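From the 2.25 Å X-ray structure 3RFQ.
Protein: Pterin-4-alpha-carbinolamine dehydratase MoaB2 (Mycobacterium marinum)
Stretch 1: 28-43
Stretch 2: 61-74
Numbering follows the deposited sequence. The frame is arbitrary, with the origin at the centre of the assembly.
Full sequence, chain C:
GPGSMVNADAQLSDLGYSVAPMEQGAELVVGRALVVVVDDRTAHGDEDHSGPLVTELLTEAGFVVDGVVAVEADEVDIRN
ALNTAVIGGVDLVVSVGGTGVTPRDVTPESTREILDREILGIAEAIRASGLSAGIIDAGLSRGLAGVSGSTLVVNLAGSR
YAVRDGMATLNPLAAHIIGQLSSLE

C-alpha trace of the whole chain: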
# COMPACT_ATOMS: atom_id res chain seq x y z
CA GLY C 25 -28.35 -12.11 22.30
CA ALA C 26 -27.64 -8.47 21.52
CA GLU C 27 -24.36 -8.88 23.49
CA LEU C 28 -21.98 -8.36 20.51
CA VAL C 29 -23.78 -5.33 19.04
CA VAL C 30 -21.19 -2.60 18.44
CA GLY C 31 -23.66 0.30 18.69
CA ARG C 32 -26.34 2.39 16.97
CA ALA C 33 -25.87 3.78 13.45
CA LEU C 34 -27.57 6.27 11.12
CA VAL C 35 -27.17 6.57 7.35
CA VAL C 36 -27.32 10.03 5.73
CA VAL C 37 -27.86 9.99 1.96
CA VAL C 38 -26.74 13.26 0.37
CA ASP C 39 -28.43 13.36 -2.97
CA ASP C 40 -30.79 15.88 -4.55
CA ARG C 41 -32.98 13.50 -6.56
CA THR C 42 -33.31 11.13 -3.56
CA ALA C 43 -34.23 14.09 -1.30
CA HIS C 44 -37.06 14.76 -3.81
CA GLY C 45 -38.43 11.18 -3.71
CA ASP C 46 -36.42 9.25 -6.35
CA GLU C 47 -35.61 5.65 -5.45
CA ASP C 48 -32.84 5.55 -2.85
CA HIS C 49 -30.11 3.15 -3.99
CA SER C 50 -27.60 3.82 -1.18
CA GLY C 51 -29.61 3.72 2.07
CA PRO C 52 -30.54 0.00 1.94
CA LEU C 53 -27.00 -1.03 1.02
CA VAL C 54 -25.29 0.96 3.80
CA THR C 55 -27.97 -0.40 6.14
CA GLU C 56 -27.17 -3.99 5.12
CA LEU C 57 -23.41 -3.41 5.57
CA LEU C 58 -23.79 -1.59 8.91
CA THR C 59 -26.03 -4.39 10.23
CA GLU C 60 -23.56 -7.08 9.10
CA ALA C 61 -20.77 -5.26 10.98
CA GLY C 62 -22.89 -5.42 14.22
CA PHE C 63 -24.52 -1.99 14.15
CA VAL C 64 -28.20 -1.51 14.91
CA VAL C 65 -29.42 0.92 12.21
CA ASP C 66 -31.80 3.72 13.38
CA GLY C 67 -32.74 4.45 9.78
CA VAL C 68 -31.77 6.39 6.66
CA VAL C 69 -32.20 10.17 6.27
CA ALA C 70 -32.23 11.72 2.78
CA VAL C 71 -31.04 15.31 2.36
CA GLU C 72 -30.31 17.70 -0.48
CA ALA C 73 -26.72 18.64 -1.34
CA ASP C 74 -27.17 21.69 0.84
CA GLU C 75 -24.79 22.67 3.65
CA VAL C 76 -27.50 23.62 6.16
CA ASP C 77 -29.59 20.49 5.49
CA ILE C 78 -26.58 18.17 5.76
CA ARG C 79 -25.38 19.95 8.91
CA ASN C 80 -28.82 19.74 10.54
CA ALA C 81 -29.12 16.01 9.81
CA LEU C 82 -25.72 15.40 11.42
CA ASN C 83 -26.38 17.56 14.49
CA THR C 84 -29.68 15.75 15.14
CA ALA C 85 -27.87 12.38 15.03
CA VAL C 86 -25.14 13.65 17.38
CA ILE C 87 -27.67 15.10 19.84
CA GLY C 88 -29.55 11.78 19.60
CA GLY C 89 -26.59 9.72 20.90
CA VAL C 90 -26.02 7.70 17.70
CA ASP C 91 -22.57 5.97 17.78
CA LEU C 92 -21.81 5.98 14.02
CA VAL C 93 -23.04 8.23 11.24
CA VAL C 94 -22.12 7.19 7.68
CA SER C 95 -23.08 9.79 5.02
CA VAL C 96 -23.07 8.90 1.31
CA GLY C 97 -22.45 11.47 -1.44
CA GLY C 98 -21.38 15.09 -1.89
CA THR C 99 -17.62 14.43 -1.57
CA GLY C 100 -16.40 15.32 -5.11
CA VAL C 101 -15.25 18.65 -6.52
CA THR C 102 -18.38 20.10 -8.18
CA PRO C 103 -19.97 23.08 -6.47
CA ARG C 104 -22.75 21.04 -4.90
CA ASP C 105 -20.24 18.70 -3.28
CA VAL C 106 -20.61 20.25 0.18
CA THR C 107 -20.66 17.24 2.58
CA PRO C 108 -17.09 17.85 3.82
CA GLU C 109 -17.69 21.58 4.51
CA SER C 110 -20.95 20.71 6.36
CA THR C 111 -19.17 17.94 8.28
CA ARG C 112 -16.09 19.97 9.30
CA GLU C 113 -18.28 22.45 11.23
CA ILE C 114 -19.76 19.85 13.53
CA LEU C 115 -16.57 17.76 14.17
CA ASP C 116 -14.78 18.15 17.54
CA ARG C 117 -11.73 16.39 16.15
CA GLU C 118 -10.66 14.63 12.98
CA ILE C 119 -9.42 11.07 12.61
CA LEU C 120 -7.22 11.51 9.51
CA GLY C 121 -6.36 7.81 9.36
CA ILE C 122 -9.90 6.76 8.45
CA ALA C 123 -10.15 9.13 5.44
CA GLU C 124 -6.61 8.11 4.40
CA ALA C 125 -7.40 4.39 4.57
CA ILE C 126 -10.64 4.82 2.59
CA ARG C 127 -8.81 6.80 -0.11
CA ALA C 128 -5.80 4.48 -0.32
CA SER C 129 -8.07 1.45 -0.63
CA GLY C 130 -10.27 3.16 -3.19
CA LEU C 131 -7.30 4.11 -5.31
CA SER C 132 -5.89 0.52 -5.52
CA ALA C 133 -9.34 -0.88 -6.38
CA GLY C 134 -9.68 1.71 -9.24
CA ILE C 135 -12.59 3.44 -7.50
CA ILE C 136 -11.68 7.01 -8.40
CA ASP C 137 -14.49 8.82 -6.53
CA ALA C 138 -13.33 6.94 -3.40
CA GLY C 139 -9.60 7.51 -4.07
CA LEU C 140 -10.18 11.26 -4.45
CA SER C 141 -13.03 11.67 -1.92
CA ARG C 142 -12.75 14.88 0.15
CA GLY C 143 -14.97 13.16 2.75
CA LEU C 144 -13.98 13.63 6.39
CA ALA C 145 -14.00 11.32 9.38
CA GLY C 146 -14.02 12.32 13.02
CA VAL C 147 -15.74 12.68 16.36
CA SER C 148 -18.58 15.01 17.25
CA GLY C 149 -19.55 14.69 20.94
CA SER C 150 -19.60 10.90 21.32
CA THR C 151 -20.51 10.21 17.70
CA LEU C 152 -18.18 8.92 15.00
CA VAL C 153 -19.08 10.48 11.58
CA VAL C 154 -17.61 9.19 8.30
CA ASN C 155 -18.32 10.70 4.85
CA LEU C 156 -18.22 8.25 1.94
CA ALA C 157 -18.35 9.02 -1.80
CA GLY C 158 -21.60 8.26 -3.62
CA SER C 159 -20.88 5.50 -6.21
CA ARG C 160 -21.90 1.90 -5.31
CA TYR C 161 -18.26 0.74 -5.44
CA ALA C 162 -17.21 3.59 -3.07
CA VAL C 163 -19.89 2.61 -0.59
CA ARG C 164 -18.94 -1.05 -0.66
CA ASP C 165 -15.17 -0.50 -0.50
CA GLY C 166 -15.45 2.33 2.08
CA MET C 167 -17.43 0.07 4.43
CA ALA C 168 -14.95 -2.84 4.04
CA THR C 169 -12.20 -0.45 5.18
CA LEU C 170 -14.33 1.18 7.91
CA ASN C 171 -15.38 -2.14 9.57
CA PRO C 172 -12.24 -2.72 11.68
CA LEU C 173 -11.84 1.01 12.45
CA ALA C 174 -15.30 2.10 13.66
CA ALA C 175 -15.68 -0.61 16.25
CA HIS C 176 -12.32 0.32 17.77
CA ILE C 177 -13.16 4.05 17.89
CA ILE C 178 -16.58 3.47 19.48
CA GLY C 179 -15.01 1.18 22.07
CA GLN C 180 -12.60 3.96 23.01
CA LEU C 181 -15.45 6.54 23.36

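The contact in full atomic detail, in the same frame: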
# COMPACT_ATOMS: atom_id res chain seq x y z
N LEU C 28 -23.07 -8.76 21.39
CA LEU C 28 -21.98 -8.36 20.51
C LEU C 28 -22.35 -7.21 19.56
O LEU C 28 -21.60 -6.94 18.61
CB LEU C 28 -21.49 -9.55 19.67
CG LEU C 28 -21.33 -10.95 20.27
CD1 LEU C 28 -21.05 -11.96 19.14
CD2 LEU C 28 -20.25 -11.02 21.37
N VAL C 29 -23.48 -6.54 19.80
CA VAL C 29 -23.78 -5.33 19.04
C VAL C 29 -22.74 -4.24 19.35
O VAL C 29 -22.43 -3.97 20.51
CB VAL C 29 -25.22 -4.86 19.30
CG1 VAL C 29 -25.43 -3.42 18.83
CG2 VAL C 29 -26.19 -5.82 18.62
N VAL C 30 -22.22 -3.62 18.31
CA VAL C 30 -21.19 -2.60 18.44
C VAL C 30 -21.78 -1.27 18.85
O VAL C 30 -21.20 -0.58 19.68
CB VAL C 30 -20.42 -2.39 17.12
CG1 VAL C 30 -19.46 -1.22 17.27
CG2 VAL C 30 -19.68 -3.67 16.70
N GLY C 31 -22.93 -0.91 18.27
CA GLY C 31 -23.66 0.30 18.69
C GLY C 31 -24.78 0.67 17.73
O GLY C 31 -25.19 -0.16 16.93
N ARG C 32 -25.28 1.89 17.84
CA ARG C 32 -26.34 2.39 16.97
C ARG C 32 -25.72 3.15 15.79
O ARG C 32 -24.77 3.92 15.96
CB ARG C 32 -27.24 3.36 17.73
CG ARG C 32 -28.25 2.77 18.73
CD ARG C 32 -28.90 3.91 19.57
NE ARG C 32 -29.59 4.91 18.75
CZ ARG C 32 -29.87 6.15 19.13
NH1 ARG C 32 -30.49 6.99 18.30
NH2 ARG C 32 -29.55 6.59 20.35
N ALA C 33 -26.28 2.96 14.59
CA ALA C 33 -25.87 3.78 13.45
C ALA C 33 -27.01 4.51 12.74
O ALA C 33 -28.19 4.11 12.84
CB ALA C 33 -25.03 2.97 12.45
N LEU C 34 -26.64 5.56 12.01
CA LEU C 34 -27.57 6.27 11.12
C LEU C 34 -26.88 6.46 9.78
O LEU C 34 -25.68 6.74 9.73
CB LEU C 34 -27.93 7.65 11.70
CG LEU C 34 -28.92 8.48 10.87
CD1 LEU C 34 -30.35 8.02 11.13
CD2 LEU C 34 -28.81 9.99 11.17
N VAL C 35 -27.65 6.30 8.71
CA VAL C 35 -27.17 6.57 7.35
C VAL C 35 -27.74 7.91 6.87
O VAL C 35 -28.92 8.16 7.02
CB VAL C 35 -27.64 5.49 6.37
CG1 VAL C 35 -27.06 5.74 4.97
CG2 VAL C 35 -27.29 4.06 6.90
N VAL C 36 -26.89 8.77 6.33
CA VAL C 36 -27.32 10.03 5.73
C VAL C 36 -27.00 9.99 4.25
O VAL C 36 -25.84 9.98 3.89
CB VAL C 36 -26.63 11.25 6.39
CG1 VAL C 36 -27.05 12.57 5.69
CG2 VAL C 36 -26.97 11.30 7.85
N VAL C 37 -28.03 9.95 3.41
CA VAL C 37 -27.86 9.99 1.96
C VAL C 37 -27.94 11.43 1.45
O VAL C 37 -28.98 12.07 1.54
CB VAL C 37 -28.87 9.07 1.22
CG1 VAL C 37 -28.75 9.22 -0.31
CG2 VAL C 37 -28.64 7.60 1.65
N VAL C 38 -26.82 11.93 0.94
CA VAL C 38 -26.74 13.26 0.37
C VAL C 38 -26.92 13.12 -1.10
O VAL C 38 -26.01 12.72 -1.82
CB VAL C 38 -25.38 13.92 0.63
CG1 VAL C 38 -25.41 15.38 0.14
CG2 VAL C 38 -25.03 13.86 2.09
N ASP C 39 -28.12 13.44 -1.57
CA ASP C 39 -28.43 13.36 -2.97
C ASP C 39 -29.72 14.13 -3.26
O ASP C 39 -30.74 13.93 -2.58
CB ASP C 39 -28.57 11.89 -3.41
CG ASP C 39 -28.81 11.75 -4.91
OD1 ASP C 39 -27.86 11.97 -5.71
OD2 ASP C 39 -29.95 11.42 -5.28
N ASP C 40 -29.67 15.01 -4.25
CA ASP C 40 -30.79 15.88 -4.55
C ASP C 40 -32.02 15.13 -5.02
O ASP C 40 -33.13 15.39 -4.54
CB ASP C 40 -30.40 16.94 -5.58
CG ASP C 40 -29.57 18.06 -4.98
OD1 ASP C 40 -29.65 18.30 -3.75
OD2 ASP C 40 -28.83 18.71 -5.77
N ARG C 41 -31.83 14.19 -5.95
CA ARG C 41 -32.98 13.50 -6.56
C ARG C 41 -33.64 12.56 -5.54
O ARG C 41 -34.87 12.42 -5.53
CB ARG C 41 -32.59 12.79 -7.87
N THR C 42 -32.83 11.97 -4.67
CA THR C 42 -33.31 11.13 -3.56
C THR C 42 -34.07 11.97 -2.52
O THR C 42 -35.13 11.56 -2.03
CB THR C 42 -32.15 10.34 -2.89
OG1 THR C 42 -31.41 9.63 -3.89
CG2 THR C 42 -32.70 9.34 -1.86
N ALA C 43 -33.53 13.15 -2.19
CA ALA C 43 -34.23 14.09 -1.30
C ALA C 43 -35.62 14.48 -1.84
O ALA C 43 -36.52 14.78 -1.05
CB ALA C 43 -33.39 15.32 -1.04
N ALA C 61 -21.86 -5.64 10.08
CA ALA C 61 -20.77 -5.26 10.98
C ALA C 61 -21.18 -5.15 12.48
O ALA C 61 -20.37 -4.80 13.31
CB ALA C 61 -20.17 -3.95 10.51
N GLY C 62 -22.45 -5.43 12.81
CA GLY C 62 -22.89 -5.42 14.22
C GLY C 62 -23.49 -4.11 14.69
O GLY C 62 -23.67 -3.90 15.89
N PHE C 63 -23.83 -3.21 13.76
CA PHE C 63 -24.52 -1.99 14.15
C PHE C 63 -26.04 -2.15 14.05
O PHE C 63 -26.54 -2.76 13.10
CB PHE C 63 -24.07 -0.80 13.29
CG PHE C 63 -22.67 -0.36 13.59
CD1 PHE C 63 -22.43 0.60 14.57
CD2 PHE C 63 -21.59 -0.95 12.95
CE1 PHE C 63 -21.12 0.96 14.88
CE2 PHE C 63 -20.30 -0.59 13.26
CZ PHE C 63 -20.06 0.38 14.21
N VAL C 64 -26.76 -1.61 15.03
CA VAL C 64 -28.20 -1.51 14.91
C VAL C 64 -28.50 -0.19 14.20
O VAL C 64 -28.10 0.87 14.69
CB VAL C 64 -28.89 -1.53 16.31
CG1 VAL C 64 -30.37 -1.23 16.20
CG2 VAL C 64 -28.76 -2.90 16.91
N VAL C 65 -29.19 -0.25 13.07
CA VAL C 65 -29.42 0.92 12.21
C VAL C 65 -30.74 1.67 12.51
O VAL C 65 -31.82 1.15 12.26
CB VAL C 65 -29.31 0.53 10.71
CG1 VAL C 65 -29.55 1.75 9.79
CG2 VAL C 65 -27.97 -0.09 10.42
N ASP C 66 -30.64 2.89 13.06
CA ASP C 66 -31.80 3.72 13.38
C ASP C 66 -32.69 3.92 12.16
O ASP C 66 -33.92 3.87 12.26
CB ASP C 66 -31.37 5.12 13.84
CG ASP C 66 -30.94 5.18 15.31
OD1 ASP C 66 -30.91 4.15 15.99
OD2 ASP C 66 -30.65 6.31 15.78
N GLY C 67 -32.05 4.16 11.01
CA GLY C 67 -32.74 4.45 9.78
C GLY C 67 -31.84 5.16 8.78
O GLY C 67 -30.64 5.22 8.96
N VAL C 68 -32.45 5.66 7.71
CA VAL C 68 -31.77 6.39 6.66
C VAL C 68 -32.46 7.74 6.58
O VAL C 68 -33.69 7.80 6.62
CB VAL C 68 -31.96 5.70 5.28
CG1 VAL C 68 -31.29 6.50 4.16
CG2 VAL C 68 -31.47 4.25 5.29
N VAL C 69 -31.67 8.81 6.44
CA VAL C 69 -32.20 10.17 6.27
C VAL C 69 -31.68 10.74 4.95
O VAL C 69 -30.46 10.76 4.71
CB VAL C 69 -31.78 11.09 7.45
CG1 VAL C 69 -32.10 12.55 7.15
CG2 VAL C 69 -32.45 10.63 8.75
N ALA C 70 -32.60 11.18 4.09
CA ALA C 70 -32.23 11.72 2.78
C ALA C 70 -32.20 13.24 2.88
O ALA C 70 -33.13 13.84 3.41
CB ALA C 70 -33.23 11.26 1.67
N VAL C 71 -31.12 13.85 2.42
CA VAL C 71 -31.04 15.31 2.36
C VAL C 71 -30.50 15.77 1.03
O VAL C 71 -29.80 15.02 0.34
CB VAL C 71 -30.17 15.91 3.49
CG1 VAL C 71 -30.87 15.83 4.81
CG2 VAL C 71 -28.79 15.23 3.54
N GLU C 72 -30.83 17.02 0.69
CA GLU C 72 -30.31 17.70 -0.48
C GLU C 72 -28.83 18.00 -0.27
O GLU C 72 -28.35 18.04 0.87
CB GLU C 72 -31.02 19.03 -0.69
CG GLU C 72 -32.45 18.95 -1.12
CD GLU C 72 -33.06 20.33 -1.28
OE1 GLU C 72 -34.07 20.58 -0.61
OE2 GLU C 72 -32.54 21.17 -2.06
N ALA C 73 -28.12 18.23 -1.38
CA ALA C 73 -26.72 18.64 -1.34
C ALA C 73 -26.68 20.11 -0.95
O ALA C 73 -26.37 21.01 -1.75
CB ALA C 73 -26.07 18.42 -2.69
N ASP C 74 -27.04 20.35 0.30
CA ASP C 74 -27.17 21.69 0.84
C ASP C 74 -26.53 21.65 2.23
O ASP C 74 -26.82 20.77 3.04
CB ASP C 74 -28.64 22.07 0.93
CG ASP C 74 -28.86 23.40 1.63
OD1 ASP C 74 -28.78 24.44 0.94
OD2 ASP C 74 -29.09 23.39 2.86

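The two stretches run side by side as parallel strands of one sheet, their directions 42° apart, and bury 1249 Å² between them. As in any parallel pair, each bonding residue reaches two partners: Ala33 N donates to Val64 O (2.8 Å) and Ala33 O accepts from Asp66 N (2.7 Å). The ladder skips a residue at Asp66, whose phi/psi of -55/-42 is helical rather than extended, and resumes with Val35 N to Gly67 O (3.2 Å) and Val69 N to Val35 O (2.9 Å).

At this break Asp66 points its side chain toward the first stretch. Its carboxylate meets the Arg32 guanidinium edge-on, in a two-pronged salt bridge: Arg32 NH1 to Asp66 OD2, 2.6 Å, and Arg32 NE to Asp66 OD1, 3.2 Å. Complementary charges suit this comparatively open place.

Phe63, by contrast, is buried. Val30 CB lies over one face of its ring, 4.1 Å from the centroid, a CH-pi contact, while the small Ala33 brings its CB within 4.0 Å of Phe63 CB.

Ala33 itself is covered as extensively as Phe63. Farther along, branched valines, well suited to extended backbone, interlock: Val36 CG1 lies 3.8 Å from Val71 CG2, and Val37 CG2 3.8 Å from Val68 CG1. Beyond the strands, Asp40 OD1 accepts from Ala73 N (2.8 Å), tying the loop to the helix start.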